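PDB 1KS8: endo-b-1,4-glucanase from Nasutitermes takasagoensis, which probably hydrolyses internal beta-1,4-glucosidic linkages in cellulose and related beta-glucans, as a family 9 endoglucanase. Local coordinates for residues A[65-76]-A[92-103]. Residues are numbered along the deposited sequence; the frame is centred on the assembly and turned at random.
Sequences MAYTATVLAWGL and GRKAVKWATDYF
Helical segments 65-76 and 92-103 run roughly antiparallel, axes 9.3 Å apart at closest and 147° between their directions, with Ala69 CB against Ala99 CB at 3.8 Å. The methyls of these two alanines are small side chains that fit the close approach of the backbones. Toward one end, the Phe103 ring lies against the 65-76 backbone: its CZ reaches Ala66 CA at 3.4 Å, while Met65 O and Ala69 CB sit at the ring edge. Met65 extends with CG anti to its backbone N (chi1 -158°) and then bends at chi3, bringing SD within 3.8 Å of Phe103 CE1 and 3.7 Å of Tyr102 CD2, an oblique Met-aromatic contact with both rings; its CE also packs on Tyr102 CE2. Exchanging Phe103 for an alanine would probably open a gap beside Ala66 and Ala69 and leave the Met65 sulfur with one aromatic neighbour here instead of two. At the other end, Leu76 CD1 packs over the Gly92 carbonyl and meets Val96 CG2 at 3.7 Å. Helix 149-165 adjoins Ala66 and Thr100. This buried, largely apolar interface, with no hydrogen bond across it, joins antiparallel helices 62-78 and 89-106 within the (alpha/alpha)6 barrel fold of family 9 glycosyl hydrolases.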
loop_
_atom_site.group_PDB
_atom_site.type_symbol
_atom_site.label_atom_id
_atom_site.label_comp_id
_atom_site.label_asym_id
_atom_site.label_seq_id
_atom_site.Cartn_x
_atom_site.Cartn_y
_atom_site.Cartn_z
ATOM N N MET A 65 -0.328 -1.051 -6.103
ATOM C CA MET A 65 -0.336 -2.409 -5.560
ATOM C C MET A 65 1.072 -2.804 -5.125
ATOM O O MET A 65 1.251 -3.430 -4.083
ATOM C CB MET A 65 -0.846 -3.428 -6.583
ATOM C CG MET A 65 -1.372 -4.700 -5.915
ATOM S SD MET A 65 -1.564 -6.126 -7.003
ATOM C CE MET A 65 -2.633 -5.445 -8.285
ATOM N N ALA A 66 2.068 -2.439 -5.927
ATOM C CA ALA A 66 3.454 -2.755 -5.602
ATOM C C ALA A 66 3.880 -1.979 -4.360
ATOM O O ALA A 66 4.523 -2.531 -3.465
ATOM C CB ALA A 66 4.360 -2.413 -6.784
ATOM N N TYR A 67 3.519 -0.700 -4.313
ATOM C CA TYR A 67 3.839 0.145 -3.168
ATOM C C TYR A 67 3.262 -0.488 -1.901
ATOM O O TYR A 67 3.928 -0.575 -0.868
ATOM C CB TYR A 67 3.237 1.539 -3.357
ATOM C CG TYR A 67 3.124 2.325 -2.069
ATOM C CD1 TYR A 67 4.228 2.987 -1.528
ATOM C CD2 TYR A 67 1.927 2.351 -1.357
ATOM C CE1 TYR A 67 4.140 3.652 -0.304
ATOM C CE2 TYR A 67 1.829 3.009 -0.137
ATOM C CZ TYR A 67 2.936 3.654 0.384
ATOM O OH TYR A 67 2.838 4.283 1.604
ATOM N N THR A 68 2.012 -0.928 -1.990
ATOM C CA THR A 68 1.346 -1.551 -0.856
ATOM C C THR A 68 2.145 -2.755 -0.380
ATOM O O THR A 68 2.405 -2.913 0.816
ATOM C CB THR A 68 -0.076 -2.008 -1.239
ATOM O OG1 THR A 68 -0.891 -0.861 -1.512
ATOM C CG2 THR A 68 -0.704 -2.816 -0.109
ATOM N N ALA A 69 2.537 -3.602 -1.326
ATOM C CA ALA A 69 3.306 -4.796 -1.005
ATOM C C ALA A 69 4.636 -4.466 -0.335
ATOM O O ALA A 69 5.020 -5.111 0.636
ATOM C CB ALA A 69 3.542 -5.617 -2.267
ATOM N N THR A 70 5.339 -3.463 -0.848
ATOM C CA THR A 70 6.625 -3.084 -0.272
ATOM C C THR A 70 6.478 -2.618 1.171
ATOM O O THR A 70 7.223 -3.049 2.043
ATOM C CB THR A 70 7.301 -1.957 -1.082
ATOM O OG1 THR A 70 7.365 -2.342 -2.457
ATOM C CG2 THR A 70 8.723 -1.707 -0.572
ATOM N N VAL A 71 5.517 -1.737 1.421
ATOM C CA VAL A 71 5.312 -1.216 2.765
ATOM C C VAL A 71 4.839 -2.297 3.740
ATOM O O VAL A 71 5.263 -2.322 4.899
ATOM C CB VAL A 71 4.333 -0.020 2.734
ATOM C CG1 VAL A 71 4.013 0.446 4.147
ATOM C CG2 VAL A 71 4.967 1.125 1.942
ATOM N N LEU A 72 3.977 -3.200 3.282
ATOM C CA LEU A 72 3.525 -4.271 4.160
ATOM C C LEU A 72 4.710 -5.175 4.505
ATOM O O LEU A 72 4.888 -5.554 5.660
ATOM C CB LEU A 72 2.412 -5.095 3.498
ATOM C CG LEU A 72 1.040 -4.425 3.362
ATOM C CD1 LEU A 72 0.071 -5.428 2.760
ATOM C CD2 LEU A 72 0.533 -3.946 4.726
ATOM N N ALA A 73 5.525 -5.511 3.508
ATOM C CA ALA A 73 6.688 -6.365 3.744
ATOM C C ALA A 73 7.681 -5.659 4.667
ATOM O O ALA A 73 8.274 -6.274 5.549
ATOM C CB ALA A 73 7.360 -6.716 2.414
ATOM N N TRP A 74 7.852 -4.359 4.456
ATOM C CA TRP A 74 8.765 -3.547 5.256
ATOM C C TRP A 74 8.403 -3.645 6.741
ATOM O O TRP A 74 9.272 -3.851 7.592
ATOM C CB TRP A 74 8.682 -2.101 4.764
ATOM C CG TRP A 74 9.690 -1.136 5.314
ATOM C CD1 TRP A 74 10.813 -1.423 6.039
ATOM C CD2 TRP A 74 9.684 0.281 5.124
ATOM N NE1 TRP A 74 11.510 -0.266 6.307
ATOM C CE2 TRP A 74 10.837 0.795 5.757
ATOM C CE3 TRP A 74 8.814 1.169 4.477
ATOM C CZ2 TRP A 74 11.143 2.161 5.760
ATOM C CZ3 TRP A 74 9.118 2.527 4.480
ATOM C CH2 TRP A 74 10.274 3.007 5.119
ATOM N N GLY A 75 7.117 -3.512 7.051
ATOM C CA GLY A 75 6.681 -3.599 8.433
ATOM C C GLY A 75 6.843 -5.003 8.989
ATOM O O GLY A 75 7.131 -5.181 10.172
ATOM N N LEU A 76 6.647 -6.001 8.132
ATOM C CA LEU A 76 6.782 -7.400 8.526
ATOM C C LEU A 76 8.226 -7.722 8.887
ATOM O O LEU A 76 8.490 -8.572 9.740
ATOM C CB LEU A 76 6.339 -8.319 7.385
ATOM C CG LEU A 76 5.013 -9.063 7.545
ATOM C CD1 LEU A 76 4.751 -9.882 6.289
ATOM C CD2 LEU A 76 5.063 -9.968 8.767
ATOM N N GLY A 92 0.060 -12.233 7.929
ATOM C CA GLY A 92 0.846 -11.114 7.438
ATOM C C GLY A 92 1.642 -11.531 6.213
ATOM O O GLY A 92 1.710 -10.806 5.219
ATOM N N ARG A 93 2.261 -12.703 6.287
ATOM C CA ARG A 93 3.031 -13.217 5.166
ATOM C C ARG A 93 2.109 -13.473 3.977
ATOM O O ARG A 93 2.461 -13.175 2.837
ATOM C CB ARG A 93 3.752 -14.504 5.573
ATOM C CG ARG A 93 4.894 -14.267 6.546
ATOM C CD ARG A 93 5.399 -15.563 7.152
ATOM N NE ARG A 93 6.623 -15.345 7.916
ATOM C CZ ARG A 93 7.131 -16.215 8.782
ATOM N NH1 ARG A 93 6.516 -17.368 9.004
ATOM N NH2 ARG A 93 8.258 -15.930 9.419
ATOM N N LYS A 94 0.924 -14.015 4.245
ATOM C CA LYS A 94 -0.034 -14.295 3.180
ATOM C C LYS A 94 -0.458 -13.028 2.447
ATOM O O LYS A 94 -0.672 -13.048 1.236
ATOM C CB LYS A 94 -1.278 -14.988 3.736
ATOM C CG LYS A 94 -1.052 -16.420 4.184
ATOM C CD LYS A 94 -2.347 -17.034 4.693
ATOM C CE LYS A 94 -2.141 -18.476 5.128
ATOM N NZ LYS A 94 -1.637 -19.316 4.008
ATOM N N ALA A 95 -0.588 -11.929 3.184
ATOM C CA ALA A 95 -0.995 -10.661 2.585
ATOM C C ALA A 95 0.058 -10.176 1.593
ATOM O O ALA A 95 -0.263 -9.624 0.542
ATOM C CB ALA A 95 -1.220 -9.617 3.672
ATOM N N VAL A 96 1.323 -10.387 1.930
ATOM C CA VAL A 96 2.409 -9.987 1.051
ATOM C C VAL A 96 2.459 -10.925 -0.156
ATOM O O VAL A 96 2.544 -10.480 -1.304
ATOM C CB VAL A 96 3.762 -10.039 1.794
ATOM C CG1 VAL A 96 4.913 -9.863 0.811
ATOM C CG2 VAL A 96 3.810 -8.951 2.854
ATOM N N LYS A 97 2.375 -12.226 0.102
ATOM C CA LYS A 97 2.441 -13.209 -0.971
ATOM C C LYS A 97 1.297 -13.089 -1.972
ATOM O O LYS A 97 1.468 -13.400 -3.151
ATOM C CB LYS A 97 2.487 -14.624 -0.382
ATOM C CG LYS A 97 2.799 -15.714 -1.398
ATOM C CD LYS A 97 3.120 -17.030 -0.698
ATOM C CE LYS A 97 3.601 -18.090 -1.679
ATOM N NZ LYS A 97 2.553 -18.480 -2.659
ATOM N N TRP A 98 0.132 -12.634 -1.524
ATOM C CA TRP A 98 -0.983 -12.500 -2.450
ATOM C C TRP A 98 -0.604 -11.504 -3.541
ATOM O O TRP A 98 -0.982 -11.659 -4.700
ATOM C CB TRP A 98 -2.247 -12.031 -1.726
ATOM C CG TRP A 98 -3.472 -12.253 -2.551
ATOM C CD1 TRP A 98 -4.012 -11.401 -3.474
ATOM C CD2 TRP A 98 -4.249 -13.454 -2.608
ATOM N NE1 TRP A 98 -5.074 -12.002 -4.106
ATOM C CE2 TRP A 98 -5.242 -13.263 -3.595
ATOM C CE3 TRP A 98 -4.200 -14.674 -1.923
ATOM C CZ2 TRP A 98 -6.180 -14.251 -3.915
ATOM C CZ3 TRP A 98 -5.132 -15.658 -2.242
ATOM C CH2 TRP A 98 -6.108 -15.439 -3.229
ATOM N N ALA A 99 0.159 -10.485 -3.166
ATOM C CA ALA A 99 0.594 -9.482 -4.123
ATOM C C ALA A 99 1.773 -9.973 -4.964
ATOM O O ALA A 99 1.750 -9.868 -6.186
ATOM C CB ALA A 99 0.972 -8.195 -3.394
ATOM N N THR A 100 2.793 -10.526 -4.318
ATOM C CA THR A 100 3.963 -10.981 -5.063
ATOM C C THR A 100 3.700 -12.155 -6.007
ATOM O O THR A 100 4.345 -12.258 -7.051
ATOM C CB THR A 100 5.152 -11.290 -4.119
ATOM O OG1 THR A 100 4.767 -12.261 -3.141
ATOM C CG2 THR A 100 5.596 -10.013 -3.404
ATOM N N ASP A 101 2.759 -13.031 -5.665
ATOM C CA ASP A 101 2.441 -14.138 -6.566
ATOM C C ASP A 101 1.935 -13.530 -7.870
ATOM O O ASP A 101 2.217 -14.032 -8.960
ATOM C CB ASP A 101 1.346 -15.037 -5.991
ATOM C CG ASP A 101 1.872 -16.038 -4.990
ATOM O OD1 ASP A 101 3.106 -16.215 -4.907
ATOM O OD2 ASP A 101 1.042 -16.660 -4.295
ATOM N N TYR A 102 1.179 -12.444 -7.748
ATOM C CA TYR A 102 0.638 -11.760 -8.912
ATOM C C TYR A 102 1.742 -11.047 -9.690
ATOM O O TYR A 102 1.777 -11.109 -10.918
ATOM C CB TYR A 102 -0.438 -10.758 -8.480
ATOM C CG TYR A 102 -0.920 -9.863 -9.599
ATOM C CD1 TYR A 102 -1.708 -10.363 -10.636
ATOM C CD2 TYR A 102 -0.567 -8.516 -9.630
ATOM C CE1 TYR A 102 -2.134 -9.541 -11.677
ATOM C CE2 TYR A 102 -0.985 -7.687 -10.666
ATOM C CZ TYR A 102 -1.767 -8.204 -11.683
ATOM O OH TYR A 102 -2.187 -7.383 -12.703
ATOM N N PHE A 103 2.650 -10.371 -8.990
ATOM C CA PHE A 103 3.732 -9.679 -9.683
ATOM C C PHE A 103 4.556 -10.656 -10.513
ATOM O O PHE A 103 5.035 -10.311 -11.591
ATOM C CB PHE A 103 4.652 -8.955 -8.695
ATOM C CG PHE A 103 3.949 -7.949 -7.830
ATOM C CD1 PHE A 103 2.842 -7.250 -8.301
ATOM C CD2 PHE A 103 4.412 -7.685 -6.548
ATOM C CE1 PHE A 103 2.206 -6.301 -7.505
ATOM C CE2 PHE A 103 3.785 -6.738 -5.741
ATOM C CZ PHE A 103 2.679 -6.046 -6.224
#